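Local coordinates for lipase aflb (Neosartorya fumigata, PDB 6IDY), which probably hydrolyses ester bonds of lipids as an alpha/beta-hydrolase-fold lipase, and carries a bound calcium ion, at residues W241-W246 with K251-F256; Y211-I216 with P247-V252; G235-Q240 with R296-G301. All coordinates share one frame; numbering follows the deposited sequence.

Contact 1: W241-W246 with K251-F256. With CA (calcium ion), chain D.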
loop_
_atom_site.group_PDB
_atom_site.type_symbol
_atom_site.label_atom_id
_atom_site.label_comp_id
_atom_site.label_asym_id
_atom_site.label_seq_id
_atom_site.Cartn_x
_atom_site.Cartn_y
_atom_site.Cartn_z
ATOM N N TRP A 241 -3.433 13.228 1.622
ATOM C CA TRP A 241 -4.176 13.934 2.674
ATOM C C TRP A 241 -3.187 14.604 3.646
ATOM O O TRP A 241 -3.370 15.770 3.978
ATOM C CB TRP A 241 -5.150 12.982 3.413
ATOM C CG TRP A 241 -6.062 13.666 4.396
ATOM C CD1 TRP A 241 -5.770 14.016 5.683
ATOM C CD2 TRP A 241 -7.431 14.048 4.179
ATOM N NE1 TRP A 241 -6.864 14.601 6.279
ATOM C CE2 TRP A 241 -7.905 14.617 5.385
ATOM C CE3 TRP A 241 -8.301 13.984 3.071
ATOM C CZ2 TRP A 241 -9.207 15.125 5.514
ATOM C CZ3 TRP A 241 -9.604 14.451 3.212
ATOM C CH2 TRP A 241 -10.047 15.003 4.422
ATOM N N ALA A 242 -2.120 13.886 4.058
ATOM C CA ALA A 242 -1.078 14.426 4.950
ATOM C C ALA A 242 -0.389 15.641 4.309
ATOM O O ALA A 242 -0.231 16.669 4.963
ATOM C CB ALA A 242 -0.047 13.345 5.279
ATOM N N LEU A 243 -0.045 15.540 3.012
ATOM C CA LEU A 243 0.596 16.630 2.275
ATOM C C LEU A 243 -0.322 17.856 2.158
ATOM O O LEU A 243 0.126 18.984 2.360
ATOM C CB LEU A 243 1.073 16.155 0.891
ATOM C CG LEU A 243 2.231 15.151 0.873
ATOM C CD1 LEU A 243 2.379 14.530 -0.512
ATOM C CD2 LEU A 243 3.558 15.802 1.336
ATOM N N LYS A 244 -1.605 17.627 1.874
ATOM C CA LYS A 244 -2.591 18.699 1.743
ATOM C C LYS A 244 -2.818 19.454 3.068
ATOM O O LYS A 244 -2.659 20.674 3.115
ATOM C CB LYS A 244 -3.925 18.136 1.207
ATOM C CG LYS A 244 -5.069 19.159 1.192
ATOM C CD LYS A 244 -6.243 18.704 0.330
ATOM C CE LYS A 244 -7.231 19.823 0.143
ATOM N NZ LYS A 244 -8.550 19.303 -0.295
ATOM N N TYR A 245 -3.203 18.724 4.126
ATOM C CA TYR A 245 -3.589 19.326 5.395
ATOM C C TYR A 245 -2.442 19.572 6.377
ATOM O O TYR A 245 -2.655 20.271 7.362
ATOM C CB TYR A 245 -4.729 18.527 6.024
ATOM C CG TYR A 245 -5.959 18.568 5.140
ATOM C CD1 TYR A 245 -6.687 19.745 4.978
ATOM C CD2 TYR A 245 -6.330 17.464 4.381
ATOM C CE1 TYR A 245 -7.795 19.801 4.136
ATOM C CE2 TYR A 245 -7.440 17.505 3.540
ATOM C CZ TYR A 245 -8.168 18.677 3.417
ATOM O OH TYR A 245 -9.259 18.719 2.587
ATOM N N TRP A 246 -1.229 19.068 6.108
ATOM C CA TRP A 246 -0.074 19.404 6.956
ATOM C C TRP A 246 0.944 19.989 5.980
ATOM O O TRP A 246 1.871 19.273 5.588
ATOM C CB TRP A 246 0.488 18.180 7.718
ATOM C CG TRP A 246 -0.244 17.821 8.978
ATOM C CD1 TRP A 246 0.176 18.034 10.260
ATOM C CD2 TRP A 246 -1.486 17.104 9.076
ATOM N NE1 TRP A 246 -0.741 17.521 11.151
ATOM C CE2 TRP A 246 -1.771 16.942 10.450
ATOM C CE3 TRP A 246 -2.398 16.598 8.132
ATOM C CZ2 TRP A 246 -2.926 16.296 10.904
ATOM C CZ3 TRP A 246 -3.550 15.970 8.583
ATOM C CH2 TRP A 246 -3.803 15.818 9.954
ATOM N N LYS A 251 7.453 20.627 2.304
ATOM C CA LYS A 251 8.810 21.190 2.215
ATOM C C LYS A 251 9.910 20.159 2.432
ATOM O O LYS A 251 11.045 20.394 2.021
ATOM C CB LYS A 251 9.000 22.344 3.223
ATOM C CG LYS A 251 8.100 23.552 2.972
ATOM C CD LYS A 251 8.315 24.649 4.005
ATOM C CE LYS A 251 7.499 25.875 3.679
ATOM N NZ LYS A 251 7.780 26.999 4.612
ATOM N N VAL A 252 9.598 19.036 3.096
ATOM C CA VAL A 252 10.621 18.041 3.415
ATOM C C VAL A 252 10.464 16.726 2.613
ATOM O O VAL A 252 11.233 15.790 2.839
ATOM C CB VAL A 252 10.750 17.792 4.948
ATOM C CG1 VAL A 252 11.139 19.075 5.682
ATOM C CG2 VAL A 252 9.478 17.197 5.539
ATOM N N VAL A 253 9.500 16.659 1.678
ATOM C CA VAL A 253 9.319 15.458 0.852
ATOM C C VAL A 253 9.777 15.753 -0.567
ATOM O O VAL A 253 9.151 16.564 -1.254
ATOM C CB VAL A 253 7.887 14.839 0.919
ATOM C CG1 VAL A 253 7.739 13.656 -0.046
ATOM C CG2 VAL A 253 7.553 14.399 2.335
ATOM N N ASP A 254 10.881 15.112 -0.995
ATOM C CA ASP A 254 11.438 15.301 -2.339
ATOM C C ASP A 254 10.777 14.413 -3.384
ATOM O O ASP A 254 10.755 14.772 -4.556
ATOM C CB ASP A 254 12.960 15.085 -2.344
ATOM C CG ASP A 254 13.745 16.113 -1.550
ATOM O OD1 ASP A 254 13.219 17.229 -1.333
ATOM O OD2 ASP A 254 14.893 15.809 -1.160
ATOM N N ASP A 255 10.277 13.243 -2.973
ATOM C CA ASP A 255 9.632 12.297 -3.879
ATOM C C ASP A 255 8.530 11.544 -3.189
ATOM O O ASP A 255 8.700 11.077 -2.061
ATOM C CB ASP A 255 10.650 11.281 -4.440
ATOM C CG ASP A 255 11.568 11.830 -5.519
ATOM O OD1 ASP A 255 11.090 12.038 -6.653
ATOM O OD2 ASP A 255 12.765 12.037 -5.231
ATOM N N PHE A 256 7.405 11.406 -3.883
ATOM C CA PHE A 256 6.267 10.623 -3.435
ATOM C C PHE A 256 6.058 9.574 -4.527
ATOM O O PHE A 256 5.638 9.911 -5.629
ATOM C CB PHE A 256 5.028 11.530 -3.191
ATOM C CG PHE A 256 3.667 10.899 -2.921
ATOM C CD1 PHE A 256 3.556 9.565 -2.533
ATOM C CD2 PHE A 256 2.500 11.648 -3.042
ATOM C CE1 PHE A 256 2.302 8.988 -2.299
ATOM C CE2 PHE A 256 1.248 11.071 -2.803
ATOM C CZ PHE A 256 1.158 9.744 -2.440
HETATM CA CA CA D . 13.226 12.900 -7.485
HETATM O O HOH W 1 12.604 15.007 -6.512
HETATM O O HOH W 2 15.168 13.244 -6.203
#
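L243 in helix 235-245 and V253 of strand 253-259 come closest in backbone, their CA atoms 8.9 Å apart, and the chain turns a corner at D254 before continuing into the central sheet. The contact joins the helix of the beta-alpha-beta unit made by strand 227-232, helix 235-245 and strand 253-259 to the unit's second strand, in the middle of an alpha/beta-hydrolase core. L243 supplies the whole helical side of the contact and spreads its two methyls over two partners. CD1 lies 3.8 Å from CD2 of the F256 ring, while CD2 looks toward the valine, 4.4 Å from CG2 of V253. The fork is aimed by the first torsion of the leucine, which holds CG opposite the carbonyl carbon (chi1 -68°). F256 reaches back with CG anti to its backbone N (chi1 171°). S231 of strand 227-232 also touches this ring, and V227 and I216 border V253.

The neighbouring D255 serves a different chemistry. Both carboxylate oxygens hold the calcium ion, OD2 at 2.5 Å from the metal, and the carbonyls of A377, H380 and G382 with two waters complete seven ligand atoms. One of those waters also donates to D254 O at 2.7 Å, which places the carbonyl of D254, at the corner, in the metal's second shell. Three buried apolar side chains therefore join helix to strand by dispersion and exclusion of water, while D255, next to F256 in sequence, binds the metal.

Contact 2: Y211-I216 with P247-V252. With SO4 (sulfate ion), chain E.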
loop_
_atom_site.group_PDB
_atom_site.type_symbol
_atom_site.label_atom_id
_atom_site.label_comp_id
_atom_site.label_asym_id
_atom_site.label_seq_id
_atom_site.Cartn_x
_atom_site.Cartn_y
_atom_site.Cartn_z
ATOM N N TYR A 211 -0.643 9.698 10.911
ATOM C CA TYR A 211 0.535 8.864 11.094
ATOM C C TYR A 211 1.571 9.139 10.014
ATOM O O TYR A 211 2.754 9.140 10.319
ATOM C CB TYR A 211 0.153 7.378 11.154
ATOM C CG TYR A 211 -0.643 7.035 12.394
ATOM C CD1 TYR A 211 -0.007 6.658 13.572
ATOM C CD2 TYR A 211 -2.033 7.125 12.403
ATOM C CE1 TYR A 211 -0.732 6.366 14.727
ATOM C CE2 TYR A 211 -2.770 6.843 13.552
ATOM C CZ TYR A 211 -2.115 6.454 14.708
ATOM O OH TYR A 211 -2.833 6.135 15.831
ATOM N N VAL A 212 1.122 9.408 8.768
ATOM C CA VAL A 212 1.993 9.745 7.638
ATOM C C VAL A 212 2.588 11.142 7.857
ATOM O O VAL A 212 3.801 11.298 7.736
ATOM C CB VAL A 212 1.299 9.619 6.252
ATOM C CG1 VAL A 212 2.250 10.020 5.122
ATOM C CG2 VAL A 212 0.777 8.211 6.025
ATOM N N ALA A 213 1.737 12.142 8.178
ATOM C CA ALA A 213 2.167 13.528 8.434
ATOM C C ALA A 213 3.195 13.567 9.558
ATOM O O ALA A 213 4.248 14.185 9.391
ATOM C CB ALA A 213 0.972 14.403 8.789
ATOM N N TYR A 214 2.925 12.855 10.678
ATOM C CA TYR A 214 3.891 12.817 11.769
ATOM C C TYR A 214 5.171 12.097 11.368
ATOM O O TYR A 214 6.245 12.613 11.668
ATOM C CB TYR A 214 3.303 12.254 13.077
ATOM C CG TYR A 214 4.261 12.388 14.240
ATOM C CD1 TYR A 214 4.356 13.577 14.958
ATOM C CD2 TYR A 214 5.098 11.336 14.605
ATOM C CE1 TYR A 214 5.251 13.711 16.019
ATOM C CE2 TYR A 214 6.004 11.462 15.654
ATOM C CZ TYR A 214 6.075 12.651 16.362
ATOM O OH TYR A 214 6.972 12.774 17.397
ATOM N N ALA A 215 5.064 10.933 10.683
ATOM C CA ALA A 215 6.231 10.156 10.233
ATOM C C ALA A 215 7.131 10.998 9.341
ATOM O O ALA A 215 8.345 10.984 9.522
ATOM C CB ALA A 215 5.797 8.888 9.508
ATOM N N ILE A 216 6.535 11.784 8.423
ATOM C CA ILE A 216 7.298 12.673 7.548
ATOM C C ILE A 216 8.130 13.665 8.363
ATOM O O ILE A 216 9.355 13.682 8.233
ATOM C CB ILE A 216 6.408 13.369 6.484
ATOM C CG1 ILE A 216 5.888 12.351 5.429
ATOM C CG2 ILE A 216 7.196 14.489 5.803
ATOM C CD1 ILE A 216 4.701 12.887 4.539
ATOM N N PRO A 247 0.749 21.251 5.493
ATOM C CA PRO A 247 1.672 21.806 4.478
ATOM C C PRO A 247 3.158 21.784 4.830
ATOM O O PRO A 247 3.981 21.794 3.914
ATOM C CB PRO A 247 1.165 23.240 4.273
ATOM C CG PRO A 247 -0.244 23.208 4.697
ATOM C CD PRO A 247 -0.314 22.224 5.820
ATOM N N SER A 248 3.513 21.739 6.135
ATOM C CA SER A 248 4.921 21.686 6.550
ATOM C C SER A 248 5.619 20.434 5.993
ATOM O O SER A 248 6.812 20.479 5.700
ATOM C CB SER A 248 5.036 21.723 8.070
ATOM O OG SER A 248 4.396 20.596 8.647
ATOM N N THR A 249 4.861 19.336 5.797
ATOM C CA THR A 249 5.380 18.076 5.249
ATOM C C THR A 249 5.842 18.225 3.801
ATOM O O THR A 249 6.805 17.566 3.407
ATOM C CB THR A 249 4.362 16.938 5.381
ATOM O OG1 THR A 249 3.238 17.203 4.541
ATOM C CG2 THR A 249 3.935 16.680 6.831
ATOM N N ARG A 250 5.163 19.089 3.014
ATOM C CA ARG A 250 5.478 19.326 1.597
ATOM C C ARG A 250 6.922 19.800 1.377
ATOM O O ARG A 250 7.528 19.433 0.369
ATOM C CB ARG A 250 4.515 20.348 0.961
ATOM C CG ARG A 250 3.025 20.084 1.156
ATOM C CD ARG A 250 2.234 21.224 0.538
ATOM N NE ARG A 250 0.839 21.260 0.980
ATOM C CZ ARG A 250 -0.027 22.208 0.642
ATOM N NH1 ARG A 250 0.342 23.199 -0.161
ATOM N NH2 ARG A 250 -1.278 22.161 1.085
ATOM N N LYS A 251 7.453 20.627 2.304
ATOM C CA LYS A 251 8.810 21.190 2.215
ATOM C C LYS A 251 9.910 20.159 2.432
ATOM O O LYS A 251 11.045 20.394 2.021
ATOM C CB LYS A 251 9.000 22.344 3.223
ATOM C CG LYS A 251 8.100 23.552 2.972
ATOM C CD LYS A 251 8.315 24.649 4.005
ATOM C CE LYS A 251 7.499 25.875 3.679
ATOM N NZ LYS A 251 7.780 26.999 4.612
ATOM N N VAL A 252 9.598 19.036 3.096
ATOM C CA VAL A 252 10.621 18.041 3.415
ATOM C C VAL A 252 10.464 16.726 2.613
ATOM O O VAL A 252 11.233 15.790 2.839
ATOM C CB VAL A 252 10.750 17.792 4.948
ATOM C CG1 VAL A 252 11.139 19.075 5.682
ATOM C CG2 VAL A 252 9.478 17.197 5.539
HETATM S S SO4 E . -2.218 25.015 -1.834
HETATM O O1 SO4 E . -0.830 25.323 -1.485
HETATM O O2 SO4 E . -3.049 26.195 -1.564
HETATM O O3 SO4 E . -2.295 24.672 -3.240
HETATM O O4 SO4 E . -2.686 23.896 -1.027
#
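T249 OG1, on the residue that faces A213 and I216, is hydrogen-bonded to W246 O, on the residue that follows helix 235-245. The setting is the turn that leads from that helix into strand 253-259 of an alpha/beta-hydrolase fold, here packed against helix 205-223. Residues 247-251 have helical backbone angles without a regular helical bond pattern, and i to i+3 bonds, such as V252 N to T249 O at 3.2 Å, keep the turn compact.

With OG1 set between the backbone N and carbonyl carbon (chi1 67°), the threonine turns its hydroxyl to the chain behind it and leaves CB and CG2 for the helix. CG2 rests 3.6 Å from A213 O, and CB meets I216 CG2 at 3.8 Å. The two side chains cross at about a right angle, and CD1 of I216 also comes near CB of T249. The same CG2 of I216 reaches on to CG2 of V252 at 3.6 Å, making one methyl the meeting point of two residues on the turn. S248 OG adds a polar tie from the turn to the same helix through N217, and bonds D133 as well.

R250 points away from this apolar seam. Its extended chain brings NE to L243 O and NH2 to K244 O, which satisfies carbonyls near the helix end and should steady the guanidinium, while CB of P247 lies above one of its faces. A sulfate, probably from the crystallisation liquor and also bonded by R337, sits at the guanidinium edge: R250 NH1 donates to its O1 at 2.8 Å with an N-H...O angle of 151°.

Contact 3: G235-Q240 with R296-G301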
loop_
_atom_site.group_PDB
_atom_site.type_symbol
_atom_site.label_atom_id
_atom_site.label_comp_id
_atom_site.label_asym_id
_atom_site.label_seq_id
_atom_site.Cartn_x
_atom_site.Cartn_y
_atom_site.Cartn_z
ATOM N N GLY A 235 -2.296 3.868 0.935
ATOM C CA GLY A 235 -1.113 4.622 1.353
ATOM C C GLY A 235 -0.945 5.931 0.604
ATOM O O GLY A 235 -0.492 6.921 1.184
ATOM N N GLY A 236 -1.329 5.924 -0.679
ATOM C CA GLY A 236 -1.322 7.095 -1.554
ATOM C C GLY A 236 -2.302 8.147 -1.072
ATOM O O GLY A 236 -1.971 9.337 -1.032
ATOM N N LEU A 237 -3.505 7.704 -0.652
ATOM C CA LEU A 237 -4.533 8.597 -0.109
ATOM C C LEU A 237 -4.075 9.190 1.220
ATOM O O LEU A 237 -4.250 10.386 1.438
ATOM C CB LEU A 237 -5.885 7.874 0.071
ATOM C CG LEU A 237 -6.676 7.582 -1.199
ATOM C CD1 LEU A 237 -7.851 6.664 -0.896
ATOM C CD2 LEU A 237 -7.191 8.867 -1.833
ATOM N N ASP A 238 -3.465 8.360 2.089
ATOM C CA ASP A 238 -2.964 8.794 3.397
ATOM C C ASP A 238 -1.885 9.863 3.240
ATOM O O ASP A 238 -1.872 10.830 4.001
ATOM C CB ASP A 238 -2.392 7.602 4.189
ATOM C CG ASP A 238 -3.356 6.455 4.435
ATOM O OD1 ASP A 238 -4.579 6.668 4.319
ATOM O OD2 ASP A 238 -2.885 5.354 4.760
ATOM N N THR A 239 -0.987 9.685 2.244
ATOM C CA THR A 239 0.105 10.614 1.972
ATOM C C THR A 239 -0.411 11.916 1.385
ATOM O O THR A 239 -0.010 12.978 1.850
ATOM C CB THR A 239 1.193 9.951 1.119
ATOM O OG1 THR A 239 1.546 8.703 1.709
ATOM C CG2 THR A 239 2.448 10.842 0.960
ATOM N N GLN A 240 -1.288 11.833 0.367
ATOM C CA GLN A 240 -1.882 13.005 -0.283
ATOM C C GLN A 240 -2.653 13.867 0.721
ATOM O O GLN A 240 -2.527 15.092 0.679
ATOM C CB GLN A 240 -2.780 12.582 -1.464
ATOM C CG GLN A 240 -3.231 13.746 -2.353
ATOM C CD GLN A 240 -2.164 14.346 -3.248
ATOM O OE1 GLN A 240 -0.958 14.046 -3.155
ATOM N NE2 GLN A 240 -2.600 15.232 -4.141
ATOM N N ARG A 296 -14.030 13.513 -2.471
ATOM C CA ARG A 296 -14.422 14.851 -2.927
ATOM C C ARG A 296 -13.721 15.941 -2.096
ATOM O O ARG A 296 -13.256 16.933 -2.665
ATOM C CB ARG A 296 -15.946 14.999 -2.846
ATOM C CG ARG A 296 -16.516 16.297 -3.421
ATOM C CD ARG A 296 -17.912 16.119 -4.016
ATOM N NE ARG A 296 -18.838 15.423 -3.115
ATOM C CZ ARG A 296 -19.214 14.153 -3.253
ATOM N NH1 ARG A 296 -18.747 13.420 -4.256
ATOM N NH2 ARG A 296 -20.051 13.605 -2.384
ATOM N N THR A 297 -13.637 15.746 -0.757
ATOM C CA THR A 297 -12.968 16.695 0.147
ATOM C C THR A 297 -11.478 16.735 -0.167
ATOM O O THR A 297 -10.914 17.816 -0.261
ATOM C CB THR A 297 -13.231 16.346 1.624
ATOM O OG1 THR A 297 -14.638 16.377 1.855
ATOM C CG2 THR A 297 -12.539 17.310 2.590
ATOM N N LEU A 298 -10.846 15.558 -0.331
ATOM C CA LEU A 298 -9.420 15.478 -0.633
ATOM C C LEU A 298 -9.086 16.158 -1.948
ATOM O O LEU A 298 -8.152 16.955 -1.993
ATOM C CB LEU A 298 -8.933 14.013 -0.654
ATOM C CG LEU A 298 -7.471 13.793 -1.120
ATOM C CD1 LEU A 298 -6.465 14.515 -0.213
ATOM C CD2 LEU A 298 -7.150 12.325 -1.228
ATOM N N ARG A 299 -9.857 15.855 -3.003
ATOM C CA ARG A 299 -9.633 16.351 -4.355
ATOM C C ARG A 299 -9.938 17.823 -4.546
ATOM O O ARG A 299 -9.442 18.413 -5.504
ATOM C CB ARG A 299 -10.388 15.494 -5.377
ATOM C CG ARG A 299 -9.855 14.061 -5.406
ATOM C CD ARG A 299 -10.586 13.215 -6.417
ATOM N NE ARG A 299 -10.245 13.575 -7.794
ATOM C CZ ARG A 299 -9.210 13.084 -8.460
ATOM N NH1 ARG A 299 -8.376 12.231 -7.873
ATOM N NH2 ARG A 299 -8.996 13.440 -9.717
ATOM N N GLY A 300 -10.715 18.417 -3.643
ATOM C CA GLY A 300 -11.017 19.848 -3.696
ATOM C C GLY A 300 -9.776 20.687 -3.432
ATOM O O GLY A 300 -8.795 20.174 -2.888
ATOM N N GLY A 301 -9.798 21.950 -3.872
ATOM C CA GLY A 301 -8.693 22.893 -3.702
ATOM C C GLY A 301 -7.336 22.413 -4.193
ATOM O O GLY A 301 -6.317 22.662 -3.544
#
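L298 projects from helix 293-299 between L237 and Q240, about one helical turn apart on helix 235-245. The tight spot is methyl against methyl: CD2 of L237 meets CD2 of L298 at 3.5 Å. Although the CB of L237 does not point straight at the other helix, its branched end swings nearer. L298 holds CG anti to its backbone N (chi1 173°), which sends both methyls toward helix 235-245, and CD1 comes to rest 4.0 Å from CG of Q240. This second touch is looser. CG and the backbone C of Q240 take part in it, while the chain bends at chi2 and the amide NE2 donates instead to the carbonyls of G303 and S305.

Beyond these three buried residues the interface opens. The exposed R296 pairs with E293 of its own helix, and the chain leaves helical geometry at G300 before the exposed G301. Within helix 235-245, G235 O accepts from T239 N and T239 OG1, which reach it from opposite faces of its plane. Helix 205-223 lies along D238 and T239, F256 of strand 253-259 backs T239 and Q240, and W241, one residue on, continues the packing on L298.

In the fold
The three contacts lie on the same side of the chain's centre and meet around helix 235-245. Contact 3 uses its beginning and contact 1 its end, with centres about 11 Å apart; contact 2 takes the turn that follows, its centre about 5 Å from that of contact 1 and about 14 Å from that of contact 3. Contacts 1 and 2 share K251 and V252. Helix 205-223 opens the series along the chain and the end of helix 293-299 closes it. K244 NZ links contacts 1 and 3 by bonding the carbonyls of L298 and G300. The helix and its turn are thus joined to helices 205-223 and 293-299 and to the next strand, which carries a calcium ligand.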